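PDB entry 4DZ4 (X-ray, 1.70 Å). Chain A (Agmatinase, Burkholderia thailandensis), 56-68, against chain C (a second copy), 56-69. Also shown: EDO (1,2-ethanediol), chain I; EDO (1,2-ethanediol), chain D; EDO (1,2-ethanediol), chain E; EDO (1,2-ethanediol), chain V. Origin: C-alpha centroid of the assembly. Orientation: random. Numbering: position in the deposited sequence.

Chain A (56-68) LDLATTFRSGARL
Chain C (56-69) LDLATTFRSGARLG

Two copies of the same loop meet about a near-twofold axis, so almost every contact occurs twice. The shortest is serine to aspartate: Ser64(A) OG donates to Asp57(C) OD2 at 2.7 Å, and Ser64(C) OG donates to Asp57(A) OD2, also at 2.7 Å. Both serines point toward the partner stretch with chi1 p (50°).

Each aspartate is also held by its own chain. With chi1 p (61-62°) and chi2 of 11-14°, the carboxylate forms a salt bridge with its own arginine, Arg67(A) NE to Asp57(A) OD1 at 3.0 Å and Arg67(C) NE to Asp57(C) OD1 at 2.9 Å. OD2 also accepts a backbone amide, Gly65(A) N to Asp57(A) OD2 at 2.8 Å, with the same bond and length in C. The charge is thus paired within each loop, while the interface is crossed by hydrogen bonds.

Arg67, chi p, t, p with chi4 near 180°, points toward the partner and does most of that crossing. Arg67(A) NH1 donates to Phe62(C) O at 2.9 Å and weakly to Thr60(C) OG1 at 3.0 Å; Arg67(C) NH1 makes the same pair with Phe62(A) O and Thr60(A) OG1, at the same distances. The carbonyl lies at the guanidinium edge, near its plane, whereas the partner's Ser64 OG sits over one face. Thr60, chi1 p (54-55°), donates OG1 to the carbonyl of its own Asp57 (Thr60(A) OG1 to Asp57(A) O, 2.7 Å), across a type I turn from 57 to 60 in each chain, whose own backbone bond, Thr60(A) N to Asp57(A) O at 3.3 Å, is weak.

Water extends the network. Water 1 donates to Asp57(A) OD1 at 3.2 Å and Asp57(C) OD1 at 3.1 Å; water 3 joins Ser64(A) O and Ser64(C) O, both at 2.9 Å.

The backbones are mostly loop, with a 3-10 segment at 66-68. CA atoms of Leu58(A) and Leu58(C) lie 6.1 Å apart; Ser64(A) CA is 5.8 Å from Gly65(C) CA, and Gly65(A) CA is 5.7 Å from Ser64(C) CA. Gly65 has phi/psi near 143/-19, where a CB would jam against the preceding carbonyl oxygen; the backbone alone calls for glycine.

Apolar packing completes the contact. Leu58, chi m,t, starts sideways, but its end comes nearer the partner, bringing Leu58(A) CD2 within 3.9 Å of Leu58(C) CD2. Phe62, chi1 t, likewise starts away and returns: Phe62(A) CE2 reaches Leu68(C) CD2 at 4.5 Å, with Leu68(C) m,t. Together the two stretches bury 663 Å².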

ATOM      1  N   LEU A  56     -15.105  -8.261  16.588  1.00 12.66           N
ATOM      2  CA  LEU A  56     -14.551  -9.603  16.863  1.00 12.94           C
ATOM      3  C   LEU A  56     -13.751 -10.149  15.676  1.00 12.75           C
ATOM      4  O   LEU A  56     -14.224 -10.120  14.532  1.00 13.13           O
ATOM      5  CB  LEU A  56     -15.722 -10.581  17.134  1.00 12.76           C
ATOM      6  CG  LEU A  56     -15.335 -12.037  17.458  1.00 13.40           C
ATOM      7  CD1 LEU A  56     -14.567 -12.098  18.772  1.00 13.88           C
ATOM      8  CD2 LEU A  56     -16.550 -12.959  17.445  1.00 13.63           C
ATOM      9  N   ASP A  57     -12.564 -10.695  15.928  1.00 12.65           N
ATOM     10  CA  ASP A  57     -11.975 -11.544  14.864  1.00 12.67           C
ATOM     11  C   ASP A  57     -11.321 -12.798  15.404  1.00 12.94           C
ATOM     12  O   ASP A  57     -10.546 -13.450  14.714  1.00 13.28           O
ATOM     13  CB  ASP A  57     -11.040 -10.777  13.905  1.00 12.19           C
ATOM     14  CG  ASP A  57      -9.862 -10.159  14.601  1.00 12.87           C
ATOM     15  OD1 ASP A  57      -9.568 -10.493  15.769  1.00 13.64           O
ATOM     16  OD2 ASP A  57      -9.176  -9.324  13.936  1.00 12.52           O
ATOM     17  N   LEU A  58     -11.678 -13.167  16.629  1.00 12.93           N
ATOM     18  CA  LEU A  58     -11.066 -14.336  17.274  1.00 13.85           C
ATOM     19  C   LEU A  58     -11.554 -15.646  16.670  1.00 13.92           C
ATOM     20  O   LEU A  58     -10.916 -16.702  16.859  1.00 14.78           O
ATOM     21  CB  LEU A  58     -11.350 -14.312  18.799  1.00 14.34           C
ATOM     22  CG  LEU A  58     -10.919 -13.031  19.547  1.00 14.70           C
ATOM     23  CD1 LEU A  58     -11.112 -13.185  21.042  1.00 16.07           C
ATOM     24  CD2 LEU A  58      -9.451 -12.674  19.281  1.00 14.72           C
ATOM     25  N   ALA A  59     -12.667 -15.604  15.951  1.00 13.43           N
ATOM     26  CA  ALA A  59     -13.245 -16.818  15.377  1.00 14.18           C
ATOM     27  C   ALA A  59     -12.763 -17.103  13.949  1.00 14.27           C
ATOM     28  O   ALA A  59     -13.164 -18.091  13.342  1.00 15.09           O
ATOM     29  CB  ALA A  59     -14.773 -16.734  15.426  1.00 14.02           C
ATOM     30  N   THR A  60     -11.884 -16.237  13.432  1.00 14.08           N
ATOM     31  CA  THR A  60     -11.422 -16.340  12.030  1.00 13.76           C
ATOM     32  C   THR A  60     -10.494 -17.545  11.804  1.00 14.16           C
ATOM     33  O   THR A  60      -9.750 -17.965  12.721  1.00 15.20           O
ATOM     34  CB  THR A  60     -10.678 -15.051  11.591  1.00 13.15           C
ATOM     35  OG1 THR A  60      -9.613 -14.763  12.514  1.00 13.80           O
ATOM     36  CG2 THR A  60     -11.635 -13.839  11.502  1.00 12.77           C
ATOM     37  N   THR A  61     -10.533 -18.096  10.592  1.00 13.97           N
ATOM     38  CA  THR A  61      -9.729 -19.268  10.214  1.00 14.18           C
ATOM     39  C   THR A  61      -8.517 -18.943   9.333  1.00 14.29           C
ATOM     40  O   THR A  61      -7.596 -19.750   9.229  1.00 14.16           O
ATOM     41  CB  THR A  61     -10.575 -20.326   9.481  1.00 14.89           C
ATOM     42  OG1 THR A  61     -11.165 -19.743   8.312  1.00 14.30           O
ATOM     43  CG2 THR A  61     -11.673 -20.865  10.425  1.00 15.35           C
ATOM     44  N   PHE A  62      -8.520 -17.771   8.700  1.00 13.38           N
ATOM     45  CA  PHE A  62      -7.348 -17.363   7.906  1.00 13.52           C
ATOM     46  C   PHE A  62      -6.821 -16.037   8.422  1.00 13.09           C
ATOM     47  O   PHE A  62      -6.231 -15.984   9.497  1.00 13.49           O
ATOM     48  CB  PHE A  62      -7.660 -17.345   6.393  1.00 13.42           C
ATOM     49  CG  PHE A  62      -6.458 -17.023   5.516  1.00 13.34           C
ATOM     50  CD1 PHE A  62      -6.644 -16.573   4.205  1.00 13.35           C
ATOM     51  CD2 PHE A  62      -5.155 -17.201   5.980  1.00 13.93           C
ATOM     52  CE1 PHE A  62      -5.546 -16.286   3.391  1.00 13.43           C
ATOM     53  CE2 PHE A  62      -4.055 -16.915   5.178  1.00 14.27           C
ATOM     54  CZ  PHE A  62      -4.253 -16.453   3.879  1.00 14.37           C
ATOM     55  N   ARG A  63      -7.010 -14.944   7.674  1.00 12.77           N
ATOM     56  CA  ARG A  63      -6.485 -13.648   8.119  1.00 12.47           C
ATOM     57  C   ARG A  63      -7.334 -13.068   9.230  1.00 12.29           C
ATOM     58  O   ARG A  63      -8.549 -13.110   9.157  1.00 12.25           O
ATOM     59  CB  ARG A  63      -6.501 -12.633   6.977  1.00 12.11           C
ATOM     60  CG  ARG A  63      -5.633 -12.964   5.786  1.00 11.50           C
ATOM     61  CD  ARG A  63      -6.205 -12.178   4.602  1.00 10.82           C
ATOM     62  NE  ARG A  63      -5.420 -12.305   3.368  1.00 11.46           N
ATOM     63  CZ  ARG A  63      -5.807 -11.806   2.189  1.00 10.76           C
ATOM     64  NH1 ARG A  63      -6.960 -11.148   2.094  1.00 10.16           N
ATOM     65  NH2 ARG A  63      -5.029 -11.949   1.110  1.00 10.87           N
ATOM     66  N   SER A  64      -6.684 -12.473  10.219  1.00 12.70           N
ATOM     67  CA  SER A  64      -7.376 -11.664  11.220  1.00 12.73           C
ATOM     68  C   SER A  64      -7.403 -10.216  10.736  1.00 12.79           C
ATOM     69  O   SER A  64      -6.660  -9.858   9.809  1.00 13.23           O
ATOM     70  CB  SER A  64      -6.646 -11.747  12.573  1.00 13.02           C
ATOM     71  OG  SER A  64      -5.249 -11.488  12.457  1.00 13.80           O
ATOM     72  N   GLY A  65      -8.260  -9.396  11.335  1.00 12.07           N
ATOM     73  CA  GLY A  65      -8.400  -8.000  10.944  1.00 11.82           C
ATOM     74  C   GLY A  65      -9.822  -7.484  11.007  1.00 11.02           C
ATOM     75  O   GLY A  65     -10.043  -6.274  11.066  1.00 10.99           O
ATOM     76  N   ALA A  66     -10.790  -8.390  11.007  1.00 10.73           N
ATOM     77  CA  ALA A  66     -12.194  -7.973  11.073  1.00 10.34           C
ATOM     78  C   ALA A  66     -12.552  -7.239  12.372  1.00 10.31           C
ATOM     79  O   ALA A  66     -13.619  -6.618  12.442  1.00  9.70           O
ATOM     80  CB  ALA A  66     -13.122  -9.169  10.846  1.00 10.51           C
ATOM     81  N   ARG A  67     -11.690  -7.282  13.390  1.00 10.73           N
ATOM     82  CA  ARG A  67     -11.989  -6.550  14.630  1.00 10.89           C
ATOM     83  C   ARG A  67     -12.097  -5.046  14.336  1.00 10.95           C
ATOM     84  O   ARG A  67     -12.743  -4.330  15.078  1.00 11.23           O
ATOM     85  CB  ARG A  67     -10.966  -6.791  15.737  1.00 10.97           C
ATOM     86  CG  ARG A  67      -9.555  -6.315  15.387  1.00 11.27           C
ATOM     87  CD  ARG A  67      -8.596  -6.538  16.539  1.00 11.99           C
ATOM     88  NE  ARG A  67      -8.412  -7.968  16.835  1.00 11.82           N
ATOM     89  CZ  ARG A  67      -7.637  -8.457  17.794  1.00 12.44           C
ATOM     90  NH1 ARG A  67      -6.913  -7.663  18.571  1.00 12.64           N
ATOM     91  NH2 ARG A  67      -7.562  -9.772  17.971  1.00 12.92           N
ATOM     92  N   LEU A  68     -11.412  -4.574  13.286  1.00 10.65           N
ATOM     93  CA  LEU A  68     -11.488  -3.158  12.895  1.00 10.38           C
ATOM     94  C   LEU A  68     -12.582  -2.857  11.878  1.00  9.68           C
ATOM     95  O   LEU A  68     -12.735  -1.699  11.468  1.00  9.75           O
ATOM     96  CB  LEU A  68     -10.118  -2.693  12.378  1.00 11.21           C
ATOM     97  CG  LEU A  68      -9.008  -2.625  13.437  1.00 12.42           C
ATOM     98  CD1 LEU A  68      -7.668  -2.496  12.722  1.00 13.27           C
ATOM     99  CD2 LEU A  68      -9.199  -1.462  14.393  1.00 12.54           C
TER
ATOM    100  N   LEU C  56       0.217 -17.180  16.785  1.00 13.13           N
ATOM    101  CA  LEU C  56      -0.860 -16.710  17.696  1.00 13.18           C
ATOM    102  C   LEU C  56      -1.062 -15.193  17.600  1.00 13.01           C
ATOM    103  O   LEU C  56      -0.094 -14.431  17.662  1.00 12.51           O
ATOM    104  CB  LEU C  56      -0.468 -17.034  19.155  1.00 13.49           C
ATOM    105  CG  LEU C  56      -1.545 -16.645  20.207  1.00 13.43           C
ATOM    106  CD1 LEU C  56      -2.829 -17.454  20.009  1.00 13.56           C
ATOM    107  CD2 LEU C  56      -1.006 -16.773  21.630  1.00 13.97           C
ATOM    108  N   ASP C  57      -2.313 -14.749  17.470  1.00 13.17           N
ATOM    109  CA  ASP C  57      -2.587 -13.334  17.749  1.00 13.25           C
ATOM    110  C   ASP C  57      -3.870 -13.133  18.530  1.00 13.56           C
ATOM    111  O   ASP C  57      -4.409 -12.011  18.597  1.00 12.98           O
ATOM    112  CB  ASP C  57      -2.541 -12.455  16.482  1.00 12.89           C
ATOM    113  CG  ASP C  57      -3.585 -12.841  15.436  1.00 13.22           C
ATOM    114  OD1 ASP C  57      -4.496 -13.649  15.716  1.00 13.38           O
ATOM    115  OD2 ASP C  57      -3.476 -12.307  14.305  1.00 13.34           O
ATOM    116  N   LEU C  58      -4.349 -14.208  19.157  1.00 13.70           N
ATOM    117  CA  LEU C  58      -5.594 -14.109  19.942  1.00 14.50           C
ATOM    118  C   LEU C  58      -5.438 -13.306  21.227  1.00 14.60           C
ATOM    119  O   LEU C  58      -6.448 -12.884  21.801  1.00 15.04           O
ATOM    120  CB  LEU C  58      -6.186 -15.485  20.249  1.00 15.05           C
ATOM    121  CG  LEU C  58      -6.476 -16.378  19.044  1.00 15.45           C
ATOM    122  CD1 LEU C  58      -7.019 -17.713  19.528  1.00 16.31           C
ATOM    123  CD2 LEU C  58      -7.427 -15.742  18.023  1.00 15.37           C
ATOM    124  N   ALA C  59      -4.194 -13.091  21.670  1.00 14.07           N
ATOM    125  CA  ALA C  59      -3.924 -12.425  22.942  1.00 14.91           C
ATOM    126  C   ALA C  59      -3.685 -10.912  22.786  1.00 14.55           C
ATOM    127  O   ALA C  59      -3.456 -10.192  23.773  1.00 15.40           O
ATOM    128  CB  ALA C  59      -2.769 -13.113  23.678  1.00 14.89           C
ATOM    129  N   THR C  60      -3.774 -10.427  21.539  1.00 14.07           N
ATOM    130  CA  THR C  60      -3.477  -9.025  21.225  1.00 13.57           C
ATOM    131  C   THR C  60      -4.505  -8.042  21.746  1.00 14.25           C
ATOM    132  O   THR C  60      -5.697  -8.358  21.838  1.00 15.74           O
ATOM    133  CB  THR C  60      -3.295  -8.792  19.697  1.00 12.46           C
ATOM    134  OG1 THR C  60      -4.461  -9.279  19.001  1.00 12.43           O
ATOM    135  CG2 THR C  60      -2.067  -9.541  19.193  1.00 12.18           C
ATOM    136  N   THR C  61      -4.052  -6.825  22.034  1.00 13.84           N
ATOM    137  CA  THR C  61      -4.931  -5.797  22.570  1.00 14.03           C
ATOM    138  C   THR C  61      -5.273  -4.688  21.563  1.00 13.73           C
ATOM    139  O   THR C  61      -6.208  -3.914  21.802  1.00 13.90           O
ATOM    140  CB  THR C  61      -4.305  -5.128  23.805  1.00 14.81           C
ATOM    141  OG1 THR C  61      -2.994  -4.657  23.464  1.00 14.36           O
ATOM    142  CG2 THR C  61      -4.228  -6.130  24.984  1.00 15.49           C
ATOM    143  N   PHE C  62      -4.507  -4.578  20.472  1.00 12.79           N
ATOM    144  CA  PHE C  62      -4.853  -3.568  19.467  1.00 12.56           C
ATOM    145  C   PHE C  62      -5.025  -4.235  18.119  1.00 12.30           C
ATOM    146  O   PHE C  62      -6.028  -4.944  17.927  1.00 12.64           O
ATOM    147  CB  PHE C  62      -3.883  -2.340  19.501  1.00 12.42           C
ATOM    148  CG  PHE C  62      -4.227  -1.248  18.498  1.00 12.41           C
ATOM    149  CD1 PHE C  62      -5.532  -1.079  18.021  1.00 12.44           C
ATOM    150  CD2 PHE C  62      -3.224  -0.378  18.038  1.00 12.30           C
ATOM    151  CE1 PHE C  62      -5.846  -0.075  17.082  1.00 12.49           C
ATOM    152  CE2 PHE C  62      -3.527   0.634  17.101  1.00 12.42           C
ATOM    153  CZ  PHE C  62      -4.830   0.778  16.624  1.00 12.90           C
ATOM    154  N   ARG C  63      -4.099  -4.040  17.177  1.00 11.59           N
ATOM    155  CA  ARG C  63      -4.248  -4.667  15.876  1.00 11.86           C
ATOM    156  C   ARG C  63      -3.941  -6.155  15.939  1.00 12.05           C
ATOM    157  O   ARG C  63      -2.985  -6.563  16.596  1.00 12.66           O
ATOM    158  CB  ARG C  63      -3.263  -4.089  14.859  1.00 11.21           C
ATOM    159  CG  ARG C  63      -3.427  -2.599  14.616  1.00 11.05           C
ATOM    160  CD  ARG C  63      -2.053  -2.105  14.177  1.00 10.59           C
ATOM    161  NE  ARG C  63      -2.100  -0.726  13.688  1.00 10.19           N
ATOM    162  CZ  ARG C  63      -1.016  -0.064  13.273  1.00 10.17           C
ATOM    163  NH1 ARG C  63       0.197  -0.629  13.300  1.00  9.53           N
ATOM    164  NH2 ARG C  63      -1.160   1.177  12.845  1.00 10.05           N
ATOM    165  N   SER C  64      -4.724  -6.943  15.211  1.00 12.51           N
ATOM    166  CA  SER C  64      -4.394  -8.354  15.018  1.00 12.59           C
ATOM    167  C   SER C  64      -3.507  -8.495  13.775  1.00 12.43           C
ATOM    168  O   SER C  64      -3.396  -7.560  12.964  1.00 13.52           O
ATOM    169  CB  SER C  64      -5.661  -9.194  14.900  1.00 13.38           C
ATOM    170  OG  SER C  64      -6.529  -8.601  13.927  1.00 14.06           O
ATOM    171  N   GLY C  65      -2.847  -9.634  13.637  1.00 11.79           N
ATOM    172  CA  GLY C  65      -2.036  -9.865  12.458  1.00 11.97           C
ATOM    173  C   GLY C  65      -0.772 -10.637  12.754  1.00 11.48           C
ATOM    174  O   GLY C  65      -0.167 -11.168  11.825  1.00 11.88           O
ATOM    175  N   ALA C  66      -0.368 -10.681  14.022  1.00 11.41           N
ATOM    176  CA  ALA C  66       0.834 -11.443  14.392  1.00 11.31           C
ATOM    177  C   ALA C  66       0.753 -12.938  14.075  1.00 11.50           C
ATOM    178  O   ALA C  66       1.785 -13.608  14.059  1.00 11.60           O
ATOM    179  CB  ALA C  66       1.206 -11.246  15.861  1.00 11.71           C
ATOM    180  N   ARG C  67      -0.435 -13.475  13.832  1.00 11.41           N
ATOM    181  CA  ARG C  67      -0.561 -14.904  13.484  1.00 12.18           C
ATOM    182  C   ARG C  67       0.241 -15.246  12.232  1.00 12.33           C
ATOM    183  O   ARG C  67       0.658 -16.392  12.065  1.00 12.56           O
ATOM    184  CB  ARG C  67      -2.020 -15.353  13.298  1.00 12.67           C
ATOM    185  CG  ARG C  67      -2.756 -14.702  12.125  1.00 12.49           C
ATOM    186  CD  ARG C  67      -4.166 -15.247  12.005  1.00 12.78           C
ATOM    187  NE  ARG C  67      -4.971 -14.930  13.185  1.00 13.10           N
ATOM    188  CZ  ARG C  67      -6.245 -15.267  13.318  1.00 13.42           C
ATOM    189  NH1 ARG C  67      -6.875 -15.926  12.339  1.00 13.60           N
ATOM    190  NH2 ARG C  67      -6.906 -14.935  14.434  1.00 14.22           N
ATOM    191  N   LEU C  68       0.465 -14.256  11.356  1.00 12.09           N
ATOM    192  CA  LEU C  68       1.235 -14.487  10.134  1.00 12.10           C
ATOM    193  C   LEU C  68       2.718 -14.130  10.295  1.00 11.84           C
ATOM    194  O   LEU C  68       3.490 -14.211   9.318  1.00 12.53           O
ATOM    195  CB  LEU C  68       0.622 -13.716   8.939  1.00 12.48           C
ATOM    196  CG  LEU C  68      -0.751 -14.203   8.475  1.00 13.16           C
ATOM    197  CD1 LEU C  68      -1.420 -13.067   7.693  1.00 14.63           C
ATOM    198  CD2 LEU C  68      -0.584 -15.450   7.611  1.00 13.75           C
ATOM    199  N   GLY C  69       3.128 -13.771  11.505  1.00 11.44           N
ATOM    200  CA  GLY C  69       4.521 -13.362  11.798  1.00 10.60           C
ATOM    201  C   GLY C  69       5.562 -14.408  11.401  1.00 10.64           C
ATOM    202  O   GLY C  69       6.580 -14.086  10.750  1.00  9.73           O
TER
HETATM  203  C1  EDO I 403      -3.838 -12.127   9.417  1.00 22.37           C
HETATM  204  O1  EDO I 403      -3.849 -12.535  10.759  1.00 25.74           O
HETATM  205  C2  EDO I 403      -3.946 -10.638   9.543  1.00 21.77           C
HETATM  206  O2  EDO I 403      -2.828 -10.075   8.920  1.00 24.14           O
HETATM  207  C1  EDO D 405      -5.897  -6.080  12.054  1.00 21.62           C
HETATM  208  O1  EDO D 405      -5.935  -5.168  10.999  1.00 23.92           O
HETATM  209  C2  EDO D 405      -6.123  -5.287  13.283  1.00 21.82           C
HETATM  210  O2  EDO D 405      -6.956  -6.086  14.078  1.00 23.88           O
HETATM  211  C1  EDO E 410      -0.568 -14.220   3.733  1.00 23.77           C
HETATM  212  O1  EDO E 410      -0.804 -15.131   2.661  1.00 23.21           O
HETATM  213  C2  EDO E 410      -1.915 -13.749   4.297  1.00 24.15           C
HETATM  214  O2  EDO E 410      -2.545 -12.820   3.408  1.00 20.19           O
HETATM  215  C1  EDO V 407      -5.816   0.391  13.062  1.00 23.07           C
HETATM  216  O1  EDO V 407      -4.463   0.567  12.635  1.00 20.39           O
HETATM  217  C2  EDO V 407      -6.677   1.605  12.687  1.00 21.45           C
HETATM  218  O2  EDO V 407      -6.380   2.734  13.541  1.00 22.33           O
HETATM  219  O   HOH W   1      -7.355 -12.681  16.511  1.00 32.32           O
HETATM  220  O   HOH W   2      -8.848 -17.107  15.080  1.00 14.10           O
HETATM  221  O   HOH W   3      -4.596  -7.904  10.297  1.00 24.86           O
HETATM  222  O   HOH W   4      -7.324 -10.353  20.841  1.00 14.99           O